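Local coordinates for HTH cro/C1-type domain-containing protein (Pseudomonas aeruginosa PAO1, PDB 7CSV), which acts as the antitoxin HigA and as a transcriptional regulator that recognises specific pseudopalindromic DNA motifs, at the interface of chains A and B. Residues are numbered along the deposited sequence; one frame, centred on the assembly and turned at random. Chains: chain A/B, HTH cro/C1-type domain-containing protein.

The four contacts run in a row along the two-fold interface of the HigA dimer. Contacts 1 and 4 form its outer ends, about 34 Å apart between the centres of their C-alpha atoms. Contacts 2 and 3 lie between them, about 14 Å apart by the same measure. Contacts 1 and 2, about 11 Å apart, share A:Ile57. Contacts 1 and 4 are partly twins with the chains exchanged, as are contacts 2 and 3. Helix 67-93 of each chain meets helix 53-63 of the partner. This probably sets the spacing of the two helix-turn-helix domains, as expected for reading a pseudopalindrome.

Contact 1: the interface of chains A and B. Residues chain A 33-34, 57-58, 62; chain B 90, 93-94.
A:Arg58 and B:Glu93 form a salt bridge at one outer end of the dimer interface. NH1 of A:Arg58 gives a hydrogen bond to the carboxylate oxygen OE2 of B:Glu93 at 2.6 Å. OE2 takes it on its anti lone pair and lies in the guanidinium plane. The bond is fairly straight, 159° at the hydrogen. NH2 of the same arginine adds a weak bond to OE2. B:Ile90 lies over one guanidinium face, with its CG1 3.8 Å from CZ of A:Arg58. CD1 of B:Ile90 turns to A:Ile57 and meets CG2 there at 3.8 Å.

B:Ile94 follows the end of helix 67-93 and packs beside the arginine stem. CD1 of B:Ile94 touches CB of A:Arg58 at 3.6 Å and CA of A:Leu34 at 3.7 Å. Its CG2 lies loosely against ring carbon CD1 of A:Tyr62. The isoleucine therefore fits between helix 27-34 and helix 53-63 of chain A.

The A:Arg58 chain is extended from CG to NE (chi2 -177°), which carries the charged end past B:Ile90 to the glutamate. A backbone carbonyl at the end of helix 27-34 helps to fix the group. NH1 of A:Arg58 makes its second bond there, 2.7 Å from O of A:Leu34. This bond is bent, 126° at the hydrogen, and the carbonyl oxygen is tilted out of the guanidinium plane.

Contact 2: the interface of chains A and B. Residues chain A 53, 56-57, 67-68, 71; chain B 79, 82-83.
B:Leu79 reaches from helix 67-93 of chain B into a largely apolar pocket of chain A. The pocket is lined by A:Ala56, A:Ile57, A:Ala67, A:Gln68 and A:Met71. From CB, the side chain continues to CG of B:Leu79, which lies 3.9 Å from CB of A:Ala67. There it forks. The CD1 branch enters between helix 53-63 and the start of helix 67-93. CD1 of B:Leu79 meets CG1 of A:Ile57 at 3.5 Å, and the two side chains slide past each other in opposite directions. The same methyl is modelled closer than normal to CB of A:Ala67, which makes its exact placement doubtful. It lies more loosely against CB of A:Ala56. The CD2 branch points to A:Met71, with CD2 of B:Leu79 3.8 Å from CB of A:Met71. Its modelled approach to the methionine CG is too short to interpret. A bend at chi2 (-84°) lays the amide end of A:Gln68 beside this branch, its CD 3.8 Å from CD2 of B:Leu79.

A:Ile57 continues the packing toward the next turn of the partner helix. CD1 of A:Ile57 meets CB of B:Ala82 at 3.8 Å and CA of B:Tyr83 at 3.9 Å. Close by, CB of A:Ala53 and CB of B:Ala82 touch at 3.8 Å. The small side chains probably allow close approach here. This patch anchors helix 67-93 of one subunit to the partner's helix-turn-helix domain by apolar packing and so helps to hold the dimer together.

Contact 3: the interface of chains A and B. Residues chain A 72, 75-76, 79; chain B 67-68, 71-72.
The side-chain amide of B:Gln68 lies nearly coplanar with the carboxylate of A:Glu76, their planes 12° apart. NE2 of B:Gln68 bonds OE2 of A:Glu76 at 3.0 Å, with the acceptor in the amide plane and its anti lone pair in use. At the other end of the amide, OG of A:Ser75 lies 2.8 Å from OE1 of B:Gln68, in the carbonyl plane, on a lone pair. CD1 of A:Leu79 packs against the amide carbon CD of B:Gln68 at 3.6 Å.

A chi1 of 65° turns OG of A:Ser75 back over its own helix, 2.9 Å from O of A:Asn72, yet within reach of B:Gln68. Its single hydrogen must be shared or alternate between the two oxygens.

The two Asn72 amide planes are 48° apart. OD1 of A:Asn72 and OD1 of B:Asn72 lie 3.2 Å apart; as modelled both can only accept, so the pair is a clash. Water 1 lies 2.9 Å from each of these OD1 atoms of A:Asn72 and B:Asn72 and could offer each a hydrogen. It also lies 3.0 Å from OG of A:Ser75. A:Leu79 slides past B:Met71. Here the two long helices 67-93 pack together, and this polar centre joins the subunits.

Contact 4: the interface of chains A and B. Residues chain A 82-83, 86, 90, 93; chain B 54, 57-58.
OE2 of A:Glu93 is gripped by two nitrogens of the B:Arg58 guanidinium. NH1 of B:Arg58 makes the firm bond to OE2 of A:Glu93, at 2.8 Å and 163° at the hydrogen. NH2 adds a weak one. The glutamate uses its anti lone pair. This salt bridge, at the other outer end of the dimer interface, is the two-fold twin of the one in contact 1.

B:Asp54 positions the arginine from within helix 53-63. Its CG is anti to the backbone N (chi1 -176°), which carries the carboxylate to both B:Arg58 and A:Asn86. OD2 of B:Asp54 accepts a bond from NE of B:Arg58 at 2.8 Å, on the syn side but 29° out of the carboxylate plane. The two acids thus hold the guanidinium at its edge, while A:Ile90 lies over one face, with CG1 3.7 Å from CZ of B:Arg58. CD1 of A:Ile90 turns to CG2 of B:Ile57 at 3.8 Å. CD1 of B:Ile57 packs on CB of A:Ala82, also at 3.8 Å.

ND2 of A:Asn86 makes a weak direct bond to OD1 of B:Asp54. Water 2 bridges the same groups, 2.8 Å from OD1 of B:Asp54, 2.6 Å from ND2 of A:Asn86 and 3.2 Å from the backbone O of A:Ala82.

Contact 1: the interface of chains A and B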
ATOM      1  N   ALA A  33      19.137 -12.329  -7.579  1.00 13.12           N
ATOM      2  CA  ALA A  33      19.128 -12.703  -6.171  1.00 12.56           C
ATOM      3  C   ALA A  33      17.714 -12.875  -5.649  1.00 12.22           C
ATOM      4  O   ALA A  33      17.460 -13.729  -4.792  1.00 12.74           O
ATOM      5  CB  ALA A  33      19.880 -11.666  -5.335  1.00 14.95           C
ATOM      6  N   LEU A  34      16.781 -12.049  -6.125  1.00 12.91           N
ATOM      7  CA  LEU A  34      15.399 -12.191  -5.694  1.00 12.52           C
ATOM      8  C   LEU A  34      14.651 -13.295  -6.422  1.00 13.96           C
ATOM      9  O   LEU A  34      13.515 -13.600  -6.035  1.00 14.35           O
ATOM     10  CB  LEU A  34      14.653 -10.875  -5.899  1.00  9.08           C
ATOM     11  CG  LEU A  34      15.230  -9.657  -5.183  1.00  9.40           C
ATOM     12  CD1 LEU A  34      14.368  -8.433  -5.475  1.00 10.02           C
ATOM     13  CD2 LEU A  34      15.293  -9.927  -3.708  1.00 12.72           C
ATOM     14  N   ILE A  57       7.978  -8.538   0.046  1.00  8.34           N
ATOM     15  CA  ILE A  57       8.496  -9.637   0.862  1.00  9.47           C
ATOM     16  C   ILE A  57       9.887 -10.047   0.382  1.00  9.96           C
ATOM     17  O   ILE A  57      10.792 -10.286   1.194  1.00  9.87           O
ATOM     18  CB  ILE A  57       7.507 -10.816   0.848  1.00  8.26           C
ATOM     19  CG1 ILE A  57       6.189 -10.411   1.526  1.00 10.91           C
ATOM     20  CG2 ILE A  57       8.104 -12.043   1.553  1.00  8.79           C
ATOM     21  CD1 ILE A  57       5.056 -11.397   1.296  1.00 11.00           C
ATOM     22  N   ARG A  58      10.093 -10.098  -0.938  1.00  8.92           N
ATOM     23  CA  ARG A  58      11.406 -10.446  -1.476  1.00  9.48           C
ATOM     24  C   ARG A  58      12.455  -9.410  -1.098  1.00  8.95           C
ATOM     25  O   ARG A  58      13.559  -9.760  -0.673  1.00  9.16           O
ATOM     26  CB  ARG A  58      11.335 -10.618  -2.996  1.00 11.40           C
ATOM     27  CG  ARG A  58      10.392 -11.718  -3.436  1.00 12.00           C
ATOM     28  CD  ARG A  58      10.386 -11.928  -4.936  1.00 13.81           C
ATOM     29  NE  ARG A  58       9.496 -13.042  -5.267  1.00 18.87           N
ATOM     30  CZ  ARG A  58       9.870 -14.317  -5.358  1.00 20.15           C
ATOM     31  NH1 ARG A  58      11.140 -14.678  -5.177  1.00 14.87           N
ATOM     32  NH2 ARG A  58       8.968 -15.244  -5.636  1.00 23.81           N
ATOM     33  N   TYR A  62      15.741  -9.938   1.241  1.00  9.96           N
ATOM     34  CA  TYR A  62      17.087  -9.766   0.709  1.00 12.68           C
ATOM     35  C   TYR A  62      17.862  -8.708   1.486  1.00 12.66           C
ATOM     36  O   TYR A  62      19.036  -8.899   1.814  1.00 13.81           O
ATOM     37  CB  TYR A  62      17.014  -9.392  -0.765  1.00 10.68           C
ATOM     38  CG  TYR A  62      18.364  -9.422  -1.429  1.00 10.77           C
ATOM     39  CD1 TYR A  62      19.094 -10.595  -1.487  1.00 13.82           C
ATOM     40  CD2 TYR A  62      18.908  -8.277  -1.976  1.00 11.64           C
ATOM     41  CE1 TYR A  62      20.334 -10.629  -2.088  1.00 15.90           C
ATOM     42  CE2 TYR A  62      20.148  -8.294  -2.579  1.00 13.61           C
ATOM     43  CZ  TYR A  62      20.857  -9.477  -2.632  1.00 14.78           C
ATOM     44  OH  TYR A  62      22.098  -9.501  -3.233  1.00 19.06           O
TER
ATOM     45  N   ILE B  90       9.381 -17.928  -0.779  1.00 13.57           N
ATOM     46  CA  ILE B  90      10.268 -16.788  -0.974  1.00 11.60           C
ATOM     47  C   ILE B  90      11.478 -16.883  -0.058  1.00 14.59           C
ATOM     48  O   ILE B  90      12.620 -16.667  -0.484  1.00 17.58           O
ATOM     49  CB  ILE B  90       9.498 -15.480  -0.735  1.00 11.25           C
ATOM     50  CG1 ILE B  90       8.524 -15.245  -1.878  1.00 14.13           C
ATOM     51  CG2 ILE B  90      10.482 -14.328  -0.547  1.00 14.59           C
ATOM     52  CD1 ILE B  90       7.434 -14.203  -1.546  1.00 13.66           C
ATOM     53  N   GLU B  93      13.942 -19.458  -1.390  1.00 13.73           N
ATOM     54  CA  GLU B  93      14.714 -19.282  -2.611  1.00 14.47           C
ATOM     55  C   GLU B  93      15.618 -18.052  -2.603  1.00 14.15           C
ATOM     56  O   GLU B  93      16.444 -17.926  -3.510  1.00 14.06           O
ATOM     57  CB  GLU B  93      13.790 -19.266  -3.835  1.00 21.02           C
ATOM     58  CG  GLU B  93      12.861 -18.087  -3.932  1.00 17.60           C
ATOM     59  CD  GLU B  93      11.802 -18.277  -5.011  1.00 23.54           C
ATOM     60  OE1 GLU B  93      11.533 -19.425  -5.418  1.00 23.00           O
ATOM     61  OE2 GLU B  93      11.246 -17.269  -5.469  1.00 20.61           O
ATOM     62  N   ILE B  94      15.533 -17.180  -1.595  1.00 13.94           N
ATOM     63  CA  ILE B  94      16.347 -15.969  -1.531  1.00 11.32           C
ATOM     64  C   ILE B  94      17.300 -16.077  -0.350  1.00 14.02           C
ATOM     65  O   ILE B  94      16.872 -16.324   0.784  1.00 13.96           O
ATOM     66  CB  ILE B  94      15.477 -14.700  -1.418  1.00 10.56           C
ATOM     67  CG1 ILE B  94      14.634 -14.506  -2.667  1.00 10.53           C
ATOM     68  CG2 ILE B  94      16.340 -13.466  -1.213  1.00 11.30           C
ATOM     69  CD1 ILE B  94      13.710 -13.266  -2.575  1.00 11.63           C
TER

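Contact 2: the interface of chains A and B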
ATOM      1  N   ALA A  53       3.074  -6.692  -3.216  1.00  9.74           N
ATOM      2  CA  ALA A  53       3.263  -7.360  -1.931  1.00  9.28           C
ATOM      3  C   ALA A  53       4.328  -8.438  -2.031  1.00 10.10           C
ATOM      4  O   ALA A  53       5.186  -8.547  -1.153  1.00  9.52           O
ATOM      5  CB  ALA A  53       1.948  -7.962  -1.444  1.00  9.96           C
ATOM      6  N   ALA A  56       7.657  -6.855  -2.148  1.00  9.54           N
ATOM      7  CA  ALA A  56       8.039  -6.288  -0.858  1.00  6.56           C
ATOM      8  C   ALA A  56       8.584  -7.354   0.071  1.00  9.70           C
ATOM      9  O   ALA A  56       9.521  -7.105   0.841  1.00 10.32           O
ATOM     10  CB  ALA A  56       6.839  -5.608  -0.201  1.00  9.75           C
ATOM     11  N   ILE A  57       7.978  -8.538   0.046  1.00  8.34           N
ATOM     12  CA  ILE A  57       8.496  -9.637   0.862  1.00  9.47           C
ATOM     13  C   ILE A  57       9.887 -10.047   0.382  1.00  9.96           C
ATOM     14  O   ILE A  57      10.792 -10.286   1.194  1.00  9.87           O
ATOM     15  CB  ILE A  57       7.507 -10.816   0.848  1.00  8.26           C
ATOM     16  CG1 ILE A  57       6.189 -10.411   1.526  1.00 10.91           C
ATOM     17  CG2 ILE A  57       8.104 -12.043   1.553  1.00  8.79           C
ATOM     18  CD1 ILE A  57       5.056 -11.397   1.296  1.00 11.00           C
ATOM     19  N   ALA A  67       8.844  -6.168   5.220  1.00 10.00           N
ATOM     20  CA  ALA A  67       8.156  -5.986   3.951  1.00  9.52           C
ATOM     21  C   ALA A  67       7.330  -4.710   3.962  1.00  9.93           C
ATOM     22  O   ALA A  67       7.187  -4.057   2.924  1.00 10.27           O
ATOM     23  CB  ALA A  67       7.275  -7.196   3.650  1.00 11.85           C
ATOM     24  N   GLN A  68       6.823  -4.324   5.135  1.00  9.90           N
ATOM     25  CA  GLN A  68       6.026  -3.107   5.249  1.00 11.04           C
ATOM     26  C   GLN A  68       6.830  -1.861   4.920  1.00  9.88           C
ATOM     27  O   GLN A  68       6.257  -0.871   4.456  1.00 11.64           O
ATOM     28  CB  GLN A  68       5.438  -3.001   6.652  1.00 14.15           C
ATOM     29  CG  GLN A  68       4.219  -3.880   6.852  1.00 16.77           C
ATOM     30  CD  GLN A  68       2.927  -3.233   6.365  1.00 17.84           C
ATOM     31  OE1 GLN A  68       2.920  -2.391   5.455  1.00 20.15           O
ATOM     32  NE2 GLN A  68       1.827  -3.622   6.974  1.00 17.68           N
ATOM     33  N   MET A  71       6.233  -1.488   1.360  1.00  8.72           N
ATOM     34  CA  MET A  71       4.841  -1.192   1.050  1.00  8.33           C
ATOM     35  C   MET A  71       4.472   0.198   1.528  1.00  9.71           C
ATOM     36  O   MET A  71       3.606   0.840   0.927  1.00  9.99           O
ATOM     37  CB  MET A  71       3.905  -2.214   1.678  1.00  9.24           C
ATOM     38  CG  MET A  71       4.051  -3.599   1.062  1.00 10.80           C
ATOM     39  SD  MET A  71       3.693  -3.716  -0.693  1.00 17.66           S
ATOM     40  CE  MET A  71       1.897  -3.721  -0.641  1.00 24.52           C
TER
ATOM     41  N   LEU B  79       0.142  -7.941   2.424  1.00 10.51           N
ATOM     42  CA  LEU B  79       1.324  -8.706   2.818  1.00  9.05           C
ATOM     43  C   LEU B  79       0.932 -10.033   3.443  1.00  8.78           C
ATOM     44  O   LEU B  79       1.545 -11.073   3.152  1.00  9.27           O
ATOM     45  CB  LEU B  79       2.205  -7.956   3.826  1.00  9.45           C
ATOM     46  CG  LEU B  79       3.348  -6.973   3.463  1.00 25.91           C
ATOM     47  CD1 LEU B  79       4.347  -7.543   2.400  1.00 18.85           C
ATOM     48  CD2 LEU B  79       2.999  -5.496   3.293  1.00 31.08           C
ATOM     49  N   ALA B  82      -0.229 -12.443   0.805  1.00  8.62           N
ATOM     50  CA  ALA B  82       0.922 -12.823  -0.015  1.00 10.12           C
ATOM     51  C   ALA B  82       1.843 -13.780   0.725  1.00 10.16           C
ATOM     52  O   ALA B  82       2.364 -14.732   0.130  1.00 11.83           O
ATOM     53  CB  ALA B  82       1.712 -11.589  -0.454  1.00 10.25           C
ATOM     54  N   TYR B  83       2.076 -13.533   2.013  1.00  8.11           N
ATOM     55  CA  TYR B  83       2.973 -14.403   2.774  1.00  9.65           C
ATOM     56  C   TYR B  83       2.345 -15.772   3.019  1.00 11.02           C
ATOM     57  O   TYR B  83       3.041 -16.809   2.989  1.00 10.77           O
ATOM     58  CB  TYR B  83       3.344 -13.733   4.095  1.00 12.52           C
ATOM     59  CG  TYR B  83       4.481 -14.434   4.787  1.00 14.55           C
ATOM     60  CD1 TYR B  83       5.802 -14.093   4.518  1.00 14.50           C
ATOM     61  CD2 TYR B  83       4.232 -15.477   5.660  1.00 21.71           C
ATOM     62  CE1 TYR B  83       6.845 -14.757   5.134  1.00 18.46           C
ATOM     63  CE2 TYR B  83       5.258 -16.150   6.277  1.00 23.89           C
ATOM     64  CZ  TYR B  83       6.563 -15.789   6.014  1.00 26.03           C
ATOM     65  OH  TYR B  83       7.580 -16.470   6.650  1.00 27.65           O
TER

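Contact 3: the interface of chains A and B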
ATOM      1  N   ASN A  72       5.106   0.665   2.608  1.00  9.76           N
ATOM      2  CA  ASN A  72       4.840   2.023   3.082  1.00 11.46           C
ATOM      3  C   ASN A  72       5.377   3.054   2.098  1.00 11.93           C
ATOM      4  O   ASN A  72       4.740   4.089   1.864  1.00 11.85           O
ATOM      5  CB  ASN A  72       5.455   2.234   4.472  1.00 11.53           C
ATOM      6  CG  ASN A  72       4.718   1.476   5.580  1.00 15.88           C
ATOM      7  OD1 ASN A  72       3.572   1.035   5.408  1.00 17.31           O
ATOM      8  ND2 ASN A  72       5.378   1.333   6.729  1.00 12.13           N
ATOM      9  N   SER A  75       2.830   2.985  -0.741  1.00  9.49           N
ATOM     10  CA  SER A  75       1.575   3.659  -0.434  1.00 10.87           C
ATOM     11  C   SER A  75       1.753   5.170  -0.446  1.00 12.86           C
ATOM     12  O   SER A  75       0.870   5.904  -0.915  1.00 11.77           O
ATOM     13  CB  SER A  75       1.039   3.194   0.913  1.00 11.96           C
ATOM     14  OG  SER A  75       1.899   3.570   1.956  1.00 17.76           O
ATOM     15  N   GLU A  76       2.884   5.665   0.069  1.00  9.40           N
ATOM     16  CA  GLU A  76       3.102   7.110   0.004  1.00  9.88           C
ATOM     17  C   GLU A  76       3.098   7.593  -1.441  1.00 12.54           C
ATOM     18  O   GLU A  76       2.458   8.603  -1.758  1.00 10.28           O
ATOM     19  CB  GLU A  76       4.409   7.502   0.699  1.00 10.25           C
ATOM     20  CG  GLU A  76       4.725   9.027   0.604  1.00 12.23           C
ATOM     21  CD  GLU A  76       3.920   9.899   1.557  1.00 14.33           C
ATOM     22  OE1 GLU A  76       4.100  11.143   1.513  1.00 13.47           O
ATOM     23  OE2 GLU A  76       3.112   9.375   2.356  1.00 15.80           O
ATOM     24  N   LEU A  79      -0.445   7.404  -2.859  1.00 10.64           N
ATOM     25  CA  LEU A  79      -1.274   8.467  -2.296  1.00 10.53           C
ATOM     26  C   LEU A  79      -0.911   9.815  -2.889  1.00 11.05           C
ATOM     27  O   LEU A  79      -1.797  10.640  -3.162  1.00 11.66           O
ATOM     28  CB  LEU A  79      -1.132   8.508  -0.777  1.00  9.41           C
ATOM     29  CG  LEU A  79      -1.914   7.422  -0.039  1.00 11.81           C
ATOM     30  CD1 LEU A  79      -1.576   7.449   1.448  1.00 13.42           C
ATOM     31  CD2 LEU A  79      -3.430   7.594  -0.260  1.00 12.58           C
TER
ATOM     32  N   ALA B  67      -4.871   9.476   5.323  1.00  9.61           N
ATOM     33  CA  ALA B  67      -5.069   8.447   4.303  1.00  9.52           C
ATOM     34  C   ALA B  67      -4.145   7.254   4.533  1.00 10.97           C
ATOM     35  O   ALA B  67      -4.526   6.111   4.252  1.00 10.80           O
ATOM     36  CB  ALA B  67      -4.854   9.025   2.904  1.00 11.17           C
ATOM     37  N   GLN B  68      -2.937   7.499   5.043  1.00 11.29           N
ATOM     38  CA  GLN B  68      -2.009   6.398   5.281  1.00 12.17           C
ATOM     39  C   GLN B  68      -2.551   5.411   6.306  1.00 11.31           C
ATOM     40  O   GLN B  68      -2.190   4.235   6.263  1.00  9.26           O
ATOM     41  CB  GLN B  68      -0.635   6.926   5.716  1.00 13.73           C
ATOM     42  CG  GLN B  68       0.244   7.446   4.561  1.00 16.99           C
ATOM     43  CD  GLN B  68       0.925   6.343   3.729  1.00 21.41           C
ATOM     44  OE1 GLN B  68       0.508   5.180   3.729  1.00 21.78           O
ATOM     45  NE2 GLN B  68       1.988   6.718   3.009  1.00 16.97           N
ATOM     46  N   MET B  71      -4.252   3.019   4.068  1.00  9.85           N
ATOM     47  CA  MET B  71      -3.322   2.330   3.192  1.00  9.98           C
ATOM     48  C   MET B  71      -2.432   1.385   3.977  1.00  9.62           C
ATOM     49  O   MET B  71      -2.042   0.335   3.455  1.00 12.56           O
ATOM     50  CB  MET B  71      -2.470   3.338   2.419  1.00 13.82           C
ATOM     51  CG  MET B  71      -3.282   4.201   1.492  1.00 11.61           C
ATOM     52  SD  MET B  71      -3.982   3.247   0.134  1.00 15.96           S
ATOM     53  CE  MET B  71      -2.532   3.125  -0.914  1.00 19.71           C
ATOM     54  N   ASN B  72      -2.109   1.736   5.227  1.00 11.36           N
ATOM     55  CA  ASN B  72      -1.295   0.846   6.050  1.00 10.86           C
ATOM     56  C   ASN B  72      -2.065  -0.417   6.423  1.00 13.07           C
ATOM     57  O   ASN B  72      -1.484  -1.511   6.474  1.00 12.55           O
ATOM     58  CB  ASN B  72      -0.821   1.571   7.316  1.00 15.25           C
ATOM     59  CG  ASN B  72       0.261   2.621   7.047  1.00 16.94           C
ATOM     60  OD1 ASN B  72       0.892   2.655   5.977  1.00 19.71           O
ATOM     61  ND2 ASN B  72       0.493   3.479   8.040  1.00 14.67           N
TER
HETATM   62  O   HOH W   1       1.329   1.148   3.573  1.00 14.15           O

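Contact 4: the interface of chains A and B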
ATOM      1  N   ALA A  82      -2.331  10.031  -6.462  1.00 12.65           N
ATOM      2  CA  ALA A  82      -3.784  10.132  -6.354  1.00 12.73           C
ATOM      3  C   ALA A  82      -4.204  11.492  -5.828  1.00 14.27           C
ATOM      4  O   ALA A  82      -5.194  12.067  -6.301  1.00 15.25           O
ATOM      5  CB  ALA A  82      -4.328   9.037  -5.434  1.00 15.69           C
ATOM      6  N   TYR A  83      -3.470  12.019  -4.843  1.00 10.61           N
ATOM      7  CA  TYR A  83      -3.822  13.325  -4.295  1.00 11.64           C
ATOM      8  C   TYR A  83      -3.629  14.424  -5.329  1.00 15.37           C
ATOM      9  O   TYR A  83      -4.467  15.327  -5.448  1.00 14.44           O
ATOM     10  CB  TYR A  83      -2.995  13.648  -3.052  1.00 10.95           C
ATOM     11  CG  TYR A  83      -3.489  14.900  -2.363  1.00 12.98           C
ATOM     12  CD1 TYR A  83      -4.617  14.862  -1.559  1.00 12.20           C
ATOM     13  CD2 TYR A  83      -2.863  16.124  -2.568  1.00 19.71           C
ATOM     14  CE1 TYR A  83      -5.095  16.018  -0.932  1.00 16.33           C
ATOM     15  CE2 TYR A  83      -3.334  17.288  -1.953  1.00 15.63           C
ATOM     16  CZ  TYR A  83      -4.450  17.221  -1.139  1.00 22.57           C
ATOM     17  OH  TYR A  83      -4.926  18.367  -0.533  1.00 19.83           O
ATOM     18  N   ASN A  86      -6.752  13.888  -7.829  1.00 17.57           N
ATOM     19  CA  ASN A  86      -8.148  14.033  -7.406  1.00 17.25           C
ATOM     20  C   ASN A  86      -8.327  14.593  -5.999  1.00 18.31           C
ATOM     21  O   ASN A  86      -9.479  14.759  -5.562  1.00 15.37           O
ATOM     22  CB  ASN A  86      -8.876  12.683  -7.484  1.00 19.82           C
ATOM     23  CG  ASN A  86      -8.701  11.995  -8.826  1.00 28.03           C
ATOM     24  OD1 ASN A  86      -8.628  12.645  -9.863  1.00 35.58           O
ATOM     25  ND2 ASN A  86      -8.590  10.670  -8.801  1.00 29.01           N
ATOM     26  N   ILE A  90     -11.729  15.780  -4.138  1.00 14.88           N
ATOM     27  CA  ILE A  90     -12.195  14.970  -3.016  1.00 15.98           C
ATOM     28  C   ILE A  90     -12.476  15.852  -1.808  1.00 16.44           C
ATOM     29  O   ILE A  90     -13.518  15.730  -1.153  1.00 19.86           O
ATOM     30  CB  ILE A  90     -11.167  13.871  -2.683  1.00 12.66           C
ATOM     31  CG1 ILE A  90     -11.227  12.761  -3.728  1.00 12.79           C
ATOM     32  CG2 ILE A  90     -11.430  13.299  -1.295  1.00 16.24           C
ATOM     33  CD1 ILE A  90     -10.092  11.706  -3.594  1.00 13.52           C
ATOM     34  N   GLU A  93     -15.689  17.884  -2.308  1.00 13.32           N
ATOM     35  CA  GLU A  93     -16.997  17.248  -2.351  1.00 15.49           C
ATOM     36  C   GLU A  93     -17.334  16.410  -1.131  1.00 15.53           C
ATOM     37  O   GLU A  93     -18.488  15.996  -1.000  1.00 14.98           O
ATOM     38  CB  GLU A  93     -17.136  16.380  -3.605  1.00 19.42           C
ATOM     39  CG  GLU A  93     -16.213  15.182  -3.628  1.00 16.21           C
ATOM     40  CD  GLU A  93     -16.068  14.587  -5.012  1.00 24.07           C
ATOM     41  OE1 GLU A  93     -16.501  15.225  -5.995  1.00 28.07           O
ATOM     42  OE2 GLU A  93     -15.515  13.479  -5.123  1.00 21.78           O
TER
ATOM     43  N   ASP B  54      -7.271   6.321  -3.899  1.00 11.46           N
ATOM     44  CA  ASP B  54      -8.380   7.268  -3.969  1.00 12.39           C
ATOM     45  C   ASP B  54      -9.340   7.066  -2.802  1.00 11.91           C
ATOM     46  O   ASP B  54      -9.679   8.017  -2.090  1.00 10.40           O
ATOM     47  CB  ASP B  54      -9.104   7.109  -5.304  1.00 13.37           C
ATOM     48  CG  ASP B  54     -10.208   8.133  -5.496  1.00 18.05           C
ATOM     49  OD1 ASP B  54      -9.901   9.251  -5.948  1.00 22.89           O
ATOM     50  OD2 ASP B  54     -11.374   7.809  -5.192  1.00 22.88           O
ATOM     51  N   ILE B  57      -7.931   8.313   0.536  1.00  9.94           N
ATOM     52  CA  ILE B  57      -8.064   9.756   0.699  1.00  9.17           C
ATOM     53  C   ILE B  57      -9.495  10.121   1.083  1.00 11.89           C
ATOM     54  O   ILE B  57      -9.715  10.974   1.952  1.00  9.24           O
ATOM     55  CB  ILE B  57      -7.614  10.493  -0.577  1.00  8.48           C
ATOM     56  CG1 ILE B  57      -6.119  10.256  -0.828  1.00 13.04           C
ATOM     57  CG2 ILE B  57      -7.926  11.997  -0.472  1.00  9.33           C
ATOM     58  CD1 ILE B  57      -5.669  10.608  -2.244  1.00 15.41           C
ATOM     59  N   ARG B  58     -10.484   9.470   0.463  1.00  8.61           N
ATOM     60  CA  ARG B  58     -11.876   9.763   0.787  1.00 11.57           C
ATOM     61  C   ARG B  58     -12.207   9.356   2.214  1.00 12.44           C
ATOM     62  O   ARG B  58     -12.840  10.116   2.949  1.00 10.53           O
ATOM     63  CB  ARG B  58     -12.806   9.067  -0.205  1.00 11.55           C
ATOM     64  CG  ARG B  58     -12.568   9.502  -1.648  1.00 11.81           C
ATOM     65  CD  ARG B  58     -13.581   8.875  -2.598  1.00 13.11           C
ATOM     66  NE  ARG B  58     -13.373   9.346  -3.965  1.00 18.03           N
ATOM     67  CZ  ARG B  58     -13.951  10.429  -4.485  1.00 20.85           C
ATOM     68  NH1 ARG B  58     -14.803  11.150  -3.769  1.00 18.86           N
ATOM     69  NH2 ARG B  58     -13.691  10.780  -5.731  1.00 25.20           N
TER
HETATM   70  O   HOH W   2      -7.275   9.652  -6.804  1.00 21.67           O